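Local coordinates for polysaccharide deacetylase (Bacillus anthracis, PDB 2J13), which probably removes acetyl groups from cell-wall peptidoglycan, as a zinc-containing family 4 carbohydrate esterase, at residues 58-63 / 85-90; 174-179 / 207-212. All blocks are in the same frame, centred on the assembly; numbering follows the deposited sequence.

Contact 1: 58-63 / 85-90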
loop_
_atom_site.group_PDB
_atom_site.type_symbol
_atom_site.label_atom_id
_atom_site.label_comp_id
_atom_site.label_asym_id
_atom_site.label_seq_id
_atom_site.Cartn_x
_atom_site.Cartn_y
_atom_site.Cartn_z
ATOM N N TYR A 58 -0.502 -4.999 9.680
ATOM C CA TYR A 58 -0.209 -3.759 8.930
ATOM C C TYR A 58 -1.396 -3.358 8.079
ATOM O O TYR A 58 -1.727 -4.045 7.147
ATOM C CB TYR A 58 1.027 -3.980 8.046
ATOM C CG TYR A 58 2.176 -4.541 8.835
ATOM C CD1 TYR A 58 3.054 -3.698 9.484
ATOM C CD2 TYR A 58 2.348 -5.909 8.973
ATOM C CE1 TYR A 58 4.107 -4.208 10.265
ATOM C CE2 TYR A 58 3.396 -6.430 9.739
ATOM C CZ TYR A 58 4.258 -5.557 10.387
ATOM O OH TYR A 58 5.329 -5.997 11.149
ATOM N N LEU A 59 -2.031 -2.245 8.433
ATOM C CA LEU A 59 -3.169 -1.731 7.718
ATOM C C LEU A 59 -2.723 -0.848 6.545
ATOM O O LEU A 59 -1.878 0.054 6.710
ATOM C CB LEU A 59 -4.036 -0.955 8.708
ATOM C CG LEU A 59 -5.319 -0.335 8.213
ATOM C CD1 LEU A 59 -6.227 -1.418 7.672
ATOM C CD2 LEU A 59 -6.038 0.483 9.294
ATOM N N THR A 60 -3.323 -1.085 5.378
ATOM C CA THR A 60 -3.065 -0.272 4.202
ATOM C C THR A 60 -4.362 -0.018 3.457
ATOM O O THR A 60 -5.324 -0.774 3.608
ATOM C CB THR A 60 -2.061 -0.932 3.244
ATOM O OG1 THR A 60 -2.667 -2.063 2.598
ATOM C CG2 THR A 60 -0.781 -1.330 3.960
ATOM N N PHE A 61 -4.357 1.064 2.689
ATOM C CA PHE A 61 -5.473 1.481 1.827
ATOM C C PHE A 61 -4.882 1.900 0.489
ATOM O O PHE A 61 -3.775 2.451 0.443
ATOM C CB PHE A 61 -6.234 2.677 2.405
ATOM C CG PHE A 61 -6.884 2.411 3.738
ATOM C CD1 PHE A 61 -6.181 2.561 4.898
ATOM C CD2 PHE A 61 -8.215 2.034 3.816
ATOM C CE1 PHE A 61 -6.806 2.321 6.144
ATOM C CE2 PHE A 61 -8.802 1.800 5.041
ATOM C CZ PHE A 61 -8.066 1.899 6.175
ATOM N N ASP A 62 -5.650 1.688 -0.590
ATOM C CA ASP A 62 -5.307 2.248 -1.901
ATOM C C ASP A 62 -6.280 3.380 -2.245
ATOM O O ASP A 62 -7.504 3.253 -2.081
ATOM C CB ASP A 62 -5.333 1.186 -3.000
ATOM C CG ASP A 62 -4.291 0.133 -2.826
ATOM O OD1 ASP A 62 -3.425 0.293 -1.941
ATOM O OD2 ASP A 62 -4.385 -0.928 -3.525
ATOM N N ASN A 63 -5.724 4.482 -2.739
ATOM C CA ASN A 63 -6.438 5.705 -2.950
ATOM C C ASN A 63 -6.231 6.211 -4.356
ATOM O O ASN A 63 -5.424 7.081 -4.612
ATOM C CB ASN A 63 -5.989 6.743 -1.946
ATOM C CG ASN A 63 -6.221 6.301 -0.543
ATOM O OD1 ASN A 63 -7.137 6.778 0.105
ATOM N ND2 ASN A 63 -5.407 5.376 -0.061
ATOM N N THR A 85 -0.640 2.882 5.856
ATOM C CA THR A 85 -0.081 3.414 4.622
ATOM C C THR A 85 -1.239 3.578 3.623
ATOM O O THR A 85 -2.029 2.645 3.431
ATOM C CB THR A 85 1.049 2.551 3.998
ATOM O OG1 THR A 85 2.202 2.565 4.849
ATOM C CG2 THR A 85 1.454 3.073 2.599
ATOM N N PHE A 86 -1.304 4.753 2.994
ATOM C CA PHE A 86 -2.246 5.094 1.937
ATOM C C PHE A 86 -1.438 5.185 0.643
ATOM O O PHE A 86 -0.591 6.079 0.499
ATOM C CB PHE A 86 -2.913 6.444 2.217
ATOM C CG PHE A 86 -3.801 6.432 3.442
ATOM C CD1 PHE A 86 -3.264 6.637 4.690
ATOM C CD2 PHE A 86 -5.149 6.171 3.321
ATOM C CE1 PHE A 86 -4.069 6.587 5.821
ATOM C CE2 PHE A 86 -5.982 6.152 4.463
ATOM C CZ PHE A 86 -5.412 6.381 5.703
ATOM N N PHE A 87 -1.711 4.256 -0.276
ATOM C CA PHE A 87 -1.063 4.223 -1.585
ATOM C C PHE A 87 -1.872 5.076 -2.521
ATOM O O PHE A 87 -2.969 4.706 -2.886
ATOM C CB PHE A 87 -0.974 2.766 -2.116
ATOM C CG PHE A 87 -0.008 1.937 -1.370
ATOM C CD1 PHE A 87 1.333 1.942 -1.691
ATOM C CD2 PHE A 87 -0.447 1.077 -0.343
ATOM C CE1 PHE A 87 2.251 1.170 -0.953
ATOM C CE2 PHE A 87 0.475 0.346 0.393
ATOM C CZ PHE A 87 1.831 0.374 0.065
ATOM N N VAL A 88 -1.335 6.238 -2.883
ATOM C CA VAL A 88 -2.068 7.272 -3.647
ATOM C C VAL A 88 -1.667 7.348 -5.124
ATOM O O VAL A 88 -0.512 7.114 -5.478
ATOM C CB VAL A 88 -1.901 8.696 -2.995
ATOM C CG1 VAL A 88 -2.382 8.644 -1.524
ATOM C CG2 VAL A 88 -0.459 9.162 -3.111
ATOM N N THR A 89 -2.631 7.682 -5.977
ATOM C CA THR A 89 -2.334 7.977 -7.378
ATOM C C THR A 89 -2.179 9.494 -7.615
ATOM O O THR A 89 -2.488 10.307 -6.759
ATOM C CB THR A 89 -3.441 7.477 -8.292
ATOM O OG1 THR A 89 -4.658 8.207 -8.056
ATOM C CG2 THR A 89 -3.675 5.947 -8.125
ATOM N N GLY A 90 -1.756 9.869 -8.809
ATOM C CA GLY A 90 -1.682 11.294 -9.189
ATOM C C GLY A 90 -3.025 12.004 -9.224
ATOM O O GLY A 90 -3.123 13.168 -8.793
#
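The rings of Phe61 and Phe86 run next to each other in the same direction, with planes only 11° apart. They are slid past each other, so the faces hardly cover one another, and the centroids stand 5.1 Å apart. Their strands, 58-63 and 85-88, are parallel neighbours in the NodB-type beta/alpha barrel. They are the two strands of a beta-alpha-beta unit whose helix is 70-80. Leu74 and Leu77 of that helix pack on Phe86, and Ile73 packs on Phe61.

The closest touch between the rings is CD1 of Phe61 on CE2 of Phe86, at 3.6 Å. Both phenylalanines have CG anti to the carbonyl carbon and nearly the same chi2, consistent with the near-parallel planes. The amide of Asn63 sits at the edge of the Phe86 ring, with ND2 in the ring plane and 3.5 Å from Phe86 CD2. On the other face of the sheet, the Phe87 ring carries CG2 of its own strand neighbour Thr85 over one face, near the rim. CB of Thr60 meets the edge of this ring.

Asp62 runs alongside Phe87, its carboxylate plane turned 88° from the ring. OD1 rests 3.5 Å from Phe87 CD2 and also forms a salt bridge with Arg152. This bridge probably stabilises the ionised carboxylate on the sheet face that bears Thr60, Asp62 and Phe87.

The backbones are tied by five hydrogen bonds. Phe87 N to Phe61 O is the straightest, 2.8 Å long and nearly along the C=O axis. The last bond is longer: Thr89 N reaches Asn63 O at 3.2 Å, from above the carbonyl plane. Thr89 is also the N-cap of the following helix, where its OG1 bonds to Tyr92 N.

Contact 2: 174-179 / 207-212. With ZN (zinc ion), chain C.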
loop_
_atom_site.group_PDB
_atom_site.type_symbol
_atom_site.label_atom_id
_atom_site.label_comp_id
_atom_site.label_asym_id
_atom_site.label_seq_id
_atom_site.Cartn_x
_atom_site.Cartn_y
_atom_site.Cartn_z
ATOM N N VAL A 174 5.012 -3.646 -2.596
ATOM C CA VAL A 174 4.211 -4.005 -1.422
ATOM C C VAL A 174 2.858 -4.517 -1.869
ATOM O O VAL A 174 2.034 -3.763 -2.397
ATOM C CB VAL A 174 4.027 -2.825 -0.474
ATOM C CG1 VAL A 174 3.269 -3.296 0.767
ATOM C CG2 VAL A 174 5.365 -2.198 -0.093
ATOM N N PHE A 175 2.631 -5.822 -1.663
ATOM C CA PHE A 175 1.359 -6.443 -1.985
ATOM C C PHE A 175 0.528 -6.560 -0.717
ATOM O O PHE A 175 0.623 -5.672 0.105
ATOM C CB PHE A 175 1.617 -7.758 -2.723
ATOM C CG PHE A 175 2.203 -7.538 -4.078
ATOM C CD1 PHE A 175 1.395 -7.245 -5.149
ATOM C CD2 PHE A 175 3.547 -7.572 -4.257
ATOM C CE1 PHE A 175 1.942 -7.014 -6.407
ATOM C CE2 PHE A 175 4.101 -7.359 -5.523
ATOM C CZ PHE A 175 3.286 -7.078 -6.570
ATOM N N TRP A 176 -0.245 -7.618 -0.534
ATOM C CA TRP A 176 -1.113 -7.745 0.666
ATOM C C TRP A 176 -1.393 -9.204 0.910
ATOM O O TRP A 176 -1.199 -10.028 0.018
ATOM C CB TRP A 176 -2.434 -6.985 0.501
ATOM C CG TRP A 176 -3.274 -7.412 -0.636
ATOM C CD1 TRP A 176 -4.272 -8.332 -0.643
ATOM C CD2 TRP A 176 -3.165 -6.938 -1.989
ATOM N NE1 TRP A 176 -4.811 -8.454 -1.900
ATOM C CE2 TRP A 176 -4.139 -7.613 -2.751
ATOM C CE3 TRP A 176 -2.333 -6.015 -2.626
ATOM C CZ2 TRP A 176 -4.302 -7.390 -4.118
ATOM C CZ3 TRP A 176 -2.502 -5.803 -3.968
ATOM C CH2 TRP A 176 -3.467 -6.483 -4.704
ATOM N N SER A 177 -1.884 -9.514 2.095
ATOM C CA SER A 177 -2.287 -10.894 2.385
ATOM C C SER A 177 -3.771 -11.112 2.608
ATOM O O SER A 177 -4.272 -12.259 2.446
ATOM C CB SER A 177 -1.458 -11.450 3.531
ATOM O OG SER A 177 -1.790 -10.830 4.749
ATOM N N LEU A 178 -4.493 -10.035 2.873
ATOM C CA LEU A 178 -5.909 -10.061 3.079
ATOM C C LEU A 178 -6.497 -8.790 2.530
ATOM O O LEU A 178 -6.047 -7.721 2.906
ATOM C CB LEU A 178 -6.137 -10.102 4.594
ATOM C CG LEU A 178 -7.239 -10.982 5.142
ATOM C CD1 LEU A 178 -7.069 -12.431 4.644
ATOM C CD2 LEU A 178 -7.162 -10.851 6.661
ATOM N N ALA A 179 -7.504 -8.891 1.673
ATOM C CA ALA A 179 -8.246 -7.713 1.229
ATOM C C ALA A 179 -9.703 -7.881 1.539
ATOM O O ALA A 179 -10.273 -8.976 1.365
ATOM C CB ALA A 179 -8.047 -7.455 -0.232
ATOM N N ILE A 207 -0.762 -8.268 6.131
ATOM C CA ILE A 207 -0.877 -6.940 5.530
ATOM C C ILE A 207 -2.303 -6.833 4.952
ATOM O O ILE A 207 -2.669 -7.564 4.020
ATOM C CB ILE A 207 0.188 -6.647 4.426
ATOM C CG1 ILE A 207 1.590 -6.779 4.989
ATOM C CG2 ILE A 207 -0.126 -5.234 3.792
ATOM C CD1 ILE A 207 2.732 -6.539 3.984
ATOM N N LEU A 208 -3.118 -5.963 5.545
ATOM C CA LEU A 208 -4.509 -5.817 5.177
ATOM C C LEU A 208 -4.661 -4.716 4.166
ATOM O O LEU A 208 -4.044 -3.652 4.299
ATOM C CB LEU A 208 -5.378 -5.479 6.395
ATOM C CG LEU A 208 -5.169 -6.364 7.611
ATOM C CD1 LEU A 208 -6.156 -5.955 8.696
ATOM C CD2 LEU A 208 -5.335 -7.817 7.197
ATOM N N LEU A 209 -5.492 -4.970 3.166
ATOM C CA LEU A 209 -5.883 -3.927 2.234
ATOM C C LEU A 209 -7.383 -3.692 2.475
ATOM O O LEU A 209 -8.220 -4.557 2.165
ATOM C CB LEU A 209 -5.577 -4.366 0.802
ATOM C CG LEU A 209 -6.185 -3.532 -0.301
ATOM C CD1 LEU A 209 -6.018 -2.004 -0.072
ATOM C CD2 LEU A 209 -5.600 -3.936 -1.683
ATOM N N LEU A 210 -7.716 -2.597 3.142
ATOM C CA LEU A 210 -9.091 -2.273 3.477
ATOM C C LEU A 210 -9.563 -1.109 2.599
ATOM O O LEU A 210 -8.820 -0.645 1.729
ATOM C CB LEU A 210 -9.250 -1.962 4.967
ATOM C CG LEU A 210 -8.927 -3.148 5.916
ATOM C CD1 LEU A 210 -9.340 -2.819 7.399
ATOM C CD2 LEU A 210 -9.569 -4.438 5.528
ATOM N N HIS A 211 -10.812 -0.675 2.802
ATOM C CA HIS A 211 -11.472 0.285 1.916
ATOM C C HIS A 211 -12.254 1.375 2.632
ATOM O O HIS A 211 -12.556 1.260 3.820
ATOM C CB HIS A 211 -12.392 -0.481 0.929
ATOM C CG HIS A 211 -11.651 -1.421 0.034
ATOM N ND1 HIS A 211 -11.351 -2.717 0.382
ATOM C CD2 HIS A 211 -11.109 -1.225 -1.187
ATOM C CE1 HIS A 211 -10.661 -3.284 -0.596
ATOM N NE2 HIS A 211 -10.496 -2.388 -1.552
ATOM N N ALA A 212 -12.562 2.432 1.893
ATOM C CA ALA A 212 -13.271 3.603 2.385
ATOM C C ALA A 212 -14.371 3.935 1.376
ATOM O O ALA A 212 -14.416 5.045 0.835
ATOM C CB ALA A 212 -12.313 4.779 2.547
HETATM ZN ZN ZN C . -9.610 -2.584 -3.366
HETATM O O HOH W 1 -8.324 -1.032 -3.326
#
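A zinc site stands at the end of this contact, just past Leu210. NE2 of His211 binds the ion at 2.0 Å. A water is bound at the same distance, and a third ligand lies outside the two segments. The zinc held by His113 and His117 is a separate site. The other imidazole nitrogen of His211, ND1, is hydrogen-bonded to Phe180 O. Both nitrogens are thus engaged, which helps hold the ring's rotation.

Before the site, the chain of 174-179 comes alongside strand 207-210. Ile207 O is gripped twice. Ser177 N donates in the carbonyl plane at 2.9 Å, while Leu178 N comes from above that plane at 3.3 Å. In return, Ile207 N donates to Ser177 OG at 3.1 Å. The serine hydroxyl is placed for this by its crowded rotamer, between the backbone N and the carbonyl carbon (chi1 70°).

From Leu178 onward the pairing becomes regular. Strand 178-179 runs parallel to 207-210 in the sheet of the NodB-type barrel. Leu209 N meets Leu178 O at 2.8 Å, nearly along the C=O axis.

Trp176 has CG in the crowded position too (chi1 59°), and its indole meets Leu209 at a slant. CD2 of Leu209 sits over the six-membered ring in a CH-pi contact, 4.0 Å from the centroid and 14° off the normal. CG of Leu209 is anti to its backbone N, and the turn at chi2 brings CD2 over the ring. On the other face of the sheet, Leu178 and Leu208 run next to each other. CD2 of Leu208 touches both CB and CD2 of Leu178, each at 3.6 Å.

In the fold
From the N terminus, strand 56-63 comes first. Contact 1 closes a short loop when the chain returns through helix 70-80 to strand 84-88. Contact 2 opens only later, at 174-179, and closes at 207-212. Part of the chain between its segments is not modelled. The two contacts follow in series and neither nest nor cross. They share one parallel sheet, in which strand 56-63 lies between strands 84-88 and 207-210. Probable hydrogen bonds join them: Thr60 OG1 to Leu208 O and Tyr58 O to Leu208 N. Leu59 and Phe61 also pack on Leu210. Arg152 reaches both contacts, and in contact 2 it bonds to the Phe175 carbonyl.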